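Local coordinates for nucleoporin NUP159 (PDB 1XIP), which helps build the yeast nuclear pore complex and, through this N-terminal beta-propeller domain, tethers the helicase Dbp5 to the pore for mRNA export, at residues Gln174-Ser186 with Gln197-Val211. Residues are numbered along the deposited sequence; the frame is centred on the assembly and turned at random.
Sequences QLAVLLKDRSFQS and QFEFSLPSELEELPV
Strands 184-186 and 197-200 run antiparallel, Phe184 and Ser186 forming hydrogen-bonded pairs with Phe200 and Phe198, and a classic beta bulge, where Gln197 and Phe198 both face Ser186, interrupts the ladder. They are the last two strands of a four-stranded propeller blade, and the chain leaving strand 197-200 passes a short helical turn on its way to the next blade. On the face that packs against strand 226-232 of that blade, Phe184 and Phe200 lie with planes 11° apart, but displaced sidelong so that little of one ring lies over the other; what sits over the Phe200 ring is Phe184 CB, 3.7 Å from its centroid. Ser186 CB covers a face of Phe198 in the same way, while Ser186 OG, anti to the backbone N (chi1 -178°), accepts a nearly straight bond from Gln174 NE2. The opposite face carries Gln185 and Glu199 side by side, although Glu199 OE2 has its salt bridge with Lys196. Beyond the ladder, Arg182, at the end of the type I turn from Leu179, reaches across to 202-211. With CG anti to its carbonyl carbon (chi1 -62°) and a bend at chi3, it slips its guanidinium between Leu202 CD2 on one face and Val211 on the other. NH2 donates to Leu209 O at 2.6 Å, NH1 adds a weak bond to the same oxygen and a hydrogen bond to Tyr214 O, and Glu207 OE2 makes a long salt bridge. A methionine in place of Arg182 would probably leave Leu209 O without these donors and Glu207 without its cationic mate. One residue before the arginine, Asp181 OD2 closes an Asx turn, accepting from Ser183 N at 2.8 Å and, on its syn lone pair, from Ser183 OG.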
loop_
_atom_site.group_PDB
_atom_site.type_symbol
_atom_site.label_atom_id
_atom_site.label_comp_id
_atom_site.label_asym_id
_atom_site.label_seq_id
_atom_site.Cartn_x
_atom_site.Cartn_y
_atom_site.Cartn_z
ATOM N N GLN A 174 -14.556 6.397 5.136
ATOM C CA GLN A 174 -13.674 7.261 5.927
ATOM C C GLN A 174 -12.500 7.809 5.110
ATOM O O GLN A 174 -12.050 7.170 4.164
ATOM C CB GLN A 174 -13.151 6.477 7.117
ATOM C CG GLN A 174 -12.647 7.306 8.269
ATOM C CD GLN A 174 -12.098 6.426 9.382
ATOM O OE1 GLN A 174 -12.172 5.186 9.296
ATOM N NE2 GLN A 174 -11.557 7.051 10.436
ATOM N N LEU A 175 -12.023 8.998 5.480
ATOM C CA LEU A 175 -10.800 9.589 4.915
ATOM C C LEU A 175 -9.937 10.150 6.035
ATOM O O LEU A 175 -10.362 11.049 6.773
ATOM C CB LEU A 175 -11.129 10.698 3.894
ATOM C CG LEU A 175 -10.063 11.550 3.140
ATOM C CD1 LEU A 175 -8.628 11.123 3.315
ATOM C CD2 LEU A 175 -10.372 11.597 1.652
ATOM N N ALA A 176 -8.732 9.605 6.165
ATOM C CA ALA A 176 -7.768 10.073 7.158
ATOM C C ALA A 176 -6.624 10.874 6.517
ATOM O O ALA A 176 -6.194 10.599 5.403
ATOM C CB ALA A 176 -7.221 8.904 7.943
ATOM N N VAL A 177 -6.123 11.851 7.251
ATOM C CA VAL A 177 -5.109 12.760 6.740
ATOM C C VAL A 177 -4.025 12.956 7.818
ATOM O O VAL A 177 -4.343 13.139 9.003
ATOM C CB VAL A 177 -5.782 14.103 6.339
ATOM C CG1 VAL A 177 -4.802 15.238 6.306
ATOM C CG2 VAL A 177 -6.503 13.961 4.994
ATOM N N LEU A 178 -2.755 12.844 7.410
ATOM C CA LEU A 178 -1.610 13.188 8.250
ATOM C C LEU A 178 -1.021 14.498 7.742
ATOM O O LEU A 178 -0.644 14.600 6.566
ATOM C CB LEU A 178 -0.534 12.109 8.183
ATOM C CG LEU A 178 0.297 11.776 9.440
ATOM C CD1 LEU A 178 1.529 10.955 9.090
ATOM C CD2 LEU A 178 0.685 13.009 10.267
ATOM N N LEU A 179 -0.920 15.485 8.630
ATOM C CA LEU A 179 -0.453 16.815 8.246
ATOM C C LEU A 179 1.028 17.064 8.547
ATOM O O LEU A 179 1.629 16.341 9.332
ATOM C CB LEU A 179 -1.329 17.890 8.904
ATOM C CG LEU A 179 -2.797 17.871 8.477
ATOM C CD1 LEU A 179 -3.617 18.925 9.214
ATOM C CD2 LEU A 179 -2.882 18.088 6.983
ATOM N N LYS A 180 1.594 18.091 7.901
ATOM C CA LYS A 180 2.989 18.541 8.123
ATOM C C LYS A 180 3.345 18.862 9.580
ATOM O O LYS A 180 4.460 18.583 10.027
ATOM C CB LYS A 180 3.301 19.773 7.275
ATOM C CG LYS A 180 3.349 19.522 5.800
ATOM C CD LYS A 180 3.768 20.760 5.072
ATOM C CE LYS A 180 4.782 20.444 4.003
ATOM N NZ LYS A 180 5.373 21.714 3.462
ATOM N N ASP A 181 2.405 19.465 10.306
ATOM C CA ASP A 181 2.584 19.725 11.731
ATOM C C ASP A 181 2.455 18.448 12.582
ATOM O O ASP A 181 2.553 18.490 13.821
ATOM C CB ASP A 181 1.611 20.810 12.206
ATOM C CG ASP A 181 0.172 20.332 12.249
ATOM O OD1 ASP A 181 -0.693 21.142 12.650
ATOM O OD2 ASP A 181 -0.195 19.175 11.908
ATOM N N ARG A 182 2.227 17.322 11.903
ATOM C CA ARG A 182 2.184 15.993 12.518
ATOM C C ARG A 182 0.880 15.760 13.254
ATOM O O ARG A 182 0.786 14.885 14.106
ATOM C CB ARG A 182 3.383 15.773 13.450
ATOM C CG ARG A 182 4.758 15.821 12.765
ATOM C CD ARG A 182 5.861 15.100 13.545
ATOM N NE ARG A 182 6.183 15.773 14.805
ATOM C CZ ARG A 182 7.107 15.358 15.660
ATOM N NH1 ARG A 182 7.806 14.264 15.409
ATOM N NH2 ARG A 182 7.340 16.047 16.771
ATOM N N SER A 183 -0.135 16.538 12.912
ATOM C CA SER A 183 -1.466 16.299 13.448
ATOM C C SER A 183 -2.315 15.455 12.491
ATOM O O SER A 183 -1.972 15.287 11.313
ATOM C CB SER A 183 -2.155 17.619 13.814
ATOM O OG SER A 183 -2.730 18.233 12.681
ATOM N N PHE A 184 -3.415 14.929 13.023
ATOM C CA PHE A 184 -4.284 14.012 12.308
ATOM C C PHE A 184 -5.702 14.550 12.132
ATOM O O PHE A 184 -6.217 15.299 12.970
ATOM C CB PHE A 184 -4.358 12.704 13.065
ATOM C CG PHE A 184 -3.074 11.958 13.098
ATOM C CD1 PHE A 184 -2.859 10.894 12.227
ATOM C CD2 PHE A 184 -2.086 12.291 14.013
ATOM C CE1 PHE A 184 -1.661 10.183 12.256
ATOM C CE2 PHE A 184 -0.891 11.597 14.052
ATOM C CZ PHE A 184 -0.670 10.540 13.172
ATOM N N GLN A 185 -6.334 14.144 11.045
ATOM C CA GLN A 185 -7.712 14.504 10.791
ATOM C C GLN A 185 -8.443 13.353 10.146
ATOM O O GLN A 185 -7.885 12.620 9.337
ATOM C CB GLN A 185 -7.778 15.724 9.902
ATOM C CG GLN A 185 -7.700 17.031 10.655
ATOM C CD GLN A 185 -7.790 18.209 9.734
ATOM O OE1 GLN A 185 -8.391 18.115 8.664
ATOM N NE2 GLN A 185 -7.187 19.321 10.126
ATOM N N SER A 186 -9.700 13.202 10.510
ATOM C CA SER A 186 -10.507 12.109 10.036
ATOM C C SER A 186 -11.843 12.646 9.594
ATOM O O SER A 186 -12.406 13.516 10.238
ATOM C CB SER A 186 -10.690 11.086 11.150
ATOM O OG SER A 186 -11.443 9.981 10.704
ATOM N N GLN A 197 -14.910 14.300 11.242
ATOM C CA GLN A 197 -15.374 13.369 12.262
ATOM C C GLN A 197 -14.684 13.770 13.556
ATOM O O GLN A 197 -15.342 14.136 14.533
ATOM C CB GLN A 197 -15.001 11.922 11.886
ATOM C CG GLN A 197 -16.157 10.891 11.864
ATOM C CD GLN A 197 -15.718 9.505 11.321
ATOM O OE1 GLN A 197 -16.380 8.931 10.454
ATOM N NE2 GLN A 197 -14.608 8.984 11.835
ATOM N N PHE A 198 -13.351 13.708 13.548
ATOM C CA PHE A 198 -12.525 14.170 14.665
ATOM C C PHE A 198 -11.165 14.716 14.217
ATOM O O PHE A 198 -10.862 14.762 13.028
ATOM C CB PHE A 198 -12.357 13.085 15.746
ATOM C CG PHE A 198 -12.061 11.720 15.214
ATOM C CD1 PHE A 198 -13.094 10.814 14.977
ATOM C CD2 PHE A 198 -10.752 11.319 14.984
ATOM C CE1 PHE A 198 -12.830 9.528 14.494
ATOM C CE2 PHE A 198 -10.466 10.037 14.505
ATOM C CZ PHE A 198 -11.512 9.137 14.255
ATOM N N GLU A 199 -10.352 15.124 15.190
ATOM C CA GLU A 199 -9.120 15.861 14.947
ATOM C C GLU A 199 -8.236 15.706 16.168
ATOM O O GLU A 199 -8.738 15.716 17.293
ATOM C CB GLU A 199 -9.460 17.335 14.759
ATOM C CG GLU A 199 -8.371 18.181 14.135
ATOM C CD GLU A 199 -8.915 19.488 13.582
ATOM O OE1 GLU A 199 -9.587 20.243 14.331
ATOM O OE2 GLU A 199 -8.676 19.758 12.390
ATOM N N PHE A 200 -6.927 15.561 15.968
ATOM C CA PHE A 200 -6.006 15.532 17.103
ATOM C C PHE A 200 -4.543 15.829 16.774
ATOM O O PHE A 200 -4.114 15.712 15.629
ATOM C CB PHE A 200 -6.144 14.233 17.911
ATOM C CG PHE A 200 -5.934 12.989 17.114
ATOM C CD1 PHE A 200 -4.711 12.346 17.127
ATOM C CD2 PHE A 200 -6.974 12.440 16.368
ATOM C CE1 PHE A 200 -4.511 11.174 16.392
ATOM C CE2 PHE A 200 -6.787 11.277 15.633
ATOM C CZ PHE A 200 -5.550 10.639 15.649
ATOM N N SER A 201 -3.797 16.234 17.801
ATOM C CA SER A 201 -2.373 16.508 17.701
ATOM C C SER A 201 -1.577 15.373 18.327
ATOM O O SER A 201 -2.143 14.434 18.866
ATOM C CB SER A 201 -2.044 17.827 18.401
ATOM O OG SER A 201 -1.516 18.761 17.479
ATOM N N LEU A 202 -0.259 15.468 18.249
ATOM C CA LEU A 202 0.633 14.485 18.851
ATOM C C LEU A 202 0.640 14.601 20.371
ATOM O O LEU A 202 0.512 15.713 20.911
ATOM C CB LEU A 202 2.058 14.702 18.340
ATOM C CG LEU A 202 2.718 13.586 17.558
ATOM C CD1 LEU A 202 1.890 13.292 16.350
ATOM C CD2 LEU A 202 4.102 14.026 17.166
ATOM N N PRO A 203 0.814 13.471 21.065
ATOM C CA PRO A 203 0.970 13.489 22.517
ATOM C C PRO A 203 2.232 14.246 22.896
ATOM O O PRO A 203 3.216 14.231 22.145
ATOM C CB PRO A 203 1.123 12.013 22.878
ATOM C CG PRO A 203 0.614 11.299 21.759
ATOM C CD PRO A 203 0.897 12.105 20.537
ATOM N N SER A 204 2.187 14.906 24.049
ATOM C CA SER A 204 3.297 15.710 24.558
ATOM C C SER A 204 4.649 15.010 24.438
ATOM O O SER A 204 5.611 15.589 23.938
ATOM C CB SER A 204 3.027 16.078 26.007
ATOM O OG SER A 204 3.685 17.279 26.333
ATOM N N GLU A 205 4.698 13.752 24.872
ATOM C CA GLU A 205 5.937 12.978 24.892
ATOM C C GLU A 205 6.434 12.628 23.502
ATOM O O GLU A 205 7.567 12.186 23.352
ATOM C CB GLU A 205 5.760 11.692 25.691
ATOM C CG GLU A 205 5.333 11.905 27.121
ATOM C CD GLU A 205 3.843 11.732 27.330
ATOM O OE1 GLU A 205 3.036 12.208 26.483
ATOM O OE2 GLU A 205 3.477 11.122 28.361
ATOM N N LEU A 206 5.582 12.811 22.492
ATOM C CA LEU A 206 5.950 12.527 21.110
ATOM C C LEU A 206 6.379 13.780 20.366
ATOM O O LEU A 206 7.138 13.695 19.406
ATOM C CB LEU A 206 4.816 11.822 20.364
ATOM C CG LEU A 206 4.387 10.445 20.878
ATOM C CD1 LEU A 206 3.731 9.666 19.762
ATOM C CD2 LEU A 206 5.567 9.655 21.477
ATOM N N GLU A 207 5.898 14.940 20.802
ATOM C CA GLU A 207 6.364 16.205 20.240
ATOM C C GLU A 207 7.837 16.427 20.586
ATOM O O GLU A 207 8.555 17.148 19.880
ATOM C CB GLU A 207 5.521 17.367 20.753
ATOM C CG GLU A 207 5.445 18.534 19.782
ATOM C CD GLU A 207 4.498 18.258 18.633
ATOM O OE1 GLU A 207 3.356 17.826 18.903
ATOM O OE2 GLU A 207 4.897 18.462 17.461
ATOM N N GLU A 208 8.270 15.803 21.682
ATOM C CA GLU A 208 9.665 15.821 22.124
ATOM C C GLU A 208 10.624 15.407 20.984
ATOM O O GLU A 208 11.672 16.027 20.807
ATOM C CB GLU A 208 9.832 14.923 23.374
ATOM C CG GLU A 208 11.243 14.850 23.954
ATOM C CD GLU A 208 11.310 15.205 25.438
ATOM O OE1 GLU A 208 10.411 14.769 26.205
ATOM O OE2 GLU A 208 12.282 15.914 25.840
ATOM N N LEU A 209 10.247 14.379 20.211
ATOM C CA LEU A 209 10.990 13.985 18.998
ATOM C C LEU A 209 10.891 15.060 17.928
ATOM O O LEU A 209 9.793 15.348 17.449
ATOM C CB LEU A 209 10.450 12.676 18.417
ATOM C CG LEU A 209 10.167 11.475 19.319
ATOM C CD1 LEU A 209 9.070 10.618 18.719
ATOM C CD2 LEU A 209 11.422 10.659 19.563
ATOM N N PRO A 210 12.024 15.658 17.549
ATOM C CA PRO A 210 12.021 16.771 16.581
ATOM C C PRO A 210 11.408 16.370 15.233
ATOM O O PRO A 210 11.612 15.236 14.782
ATOM C CB PRO A 210 13.509 17.117 16.424
ATOM C CG PRO A 210 14.257 15.934 16.973
ATOM C CD PRO A 210 13.386 15.322 18.013
ATOM N N VAL A 211 10.662 17.283 14.614
ATOM C CA VAL A 211 10.017 17.036 13.324
ATOM C C VAL A 211 11.009 16.598 12.244
ATOM O O VAL A 211 10.678 15.772 11.373
ATOM C CB VAL A 211 9.247 18.286 12.840
ATOM C CG1 VAL A 211 9.103 18.302 11.312
ATOM C CG2 VAL A 211 7.880 18.348 13.483
#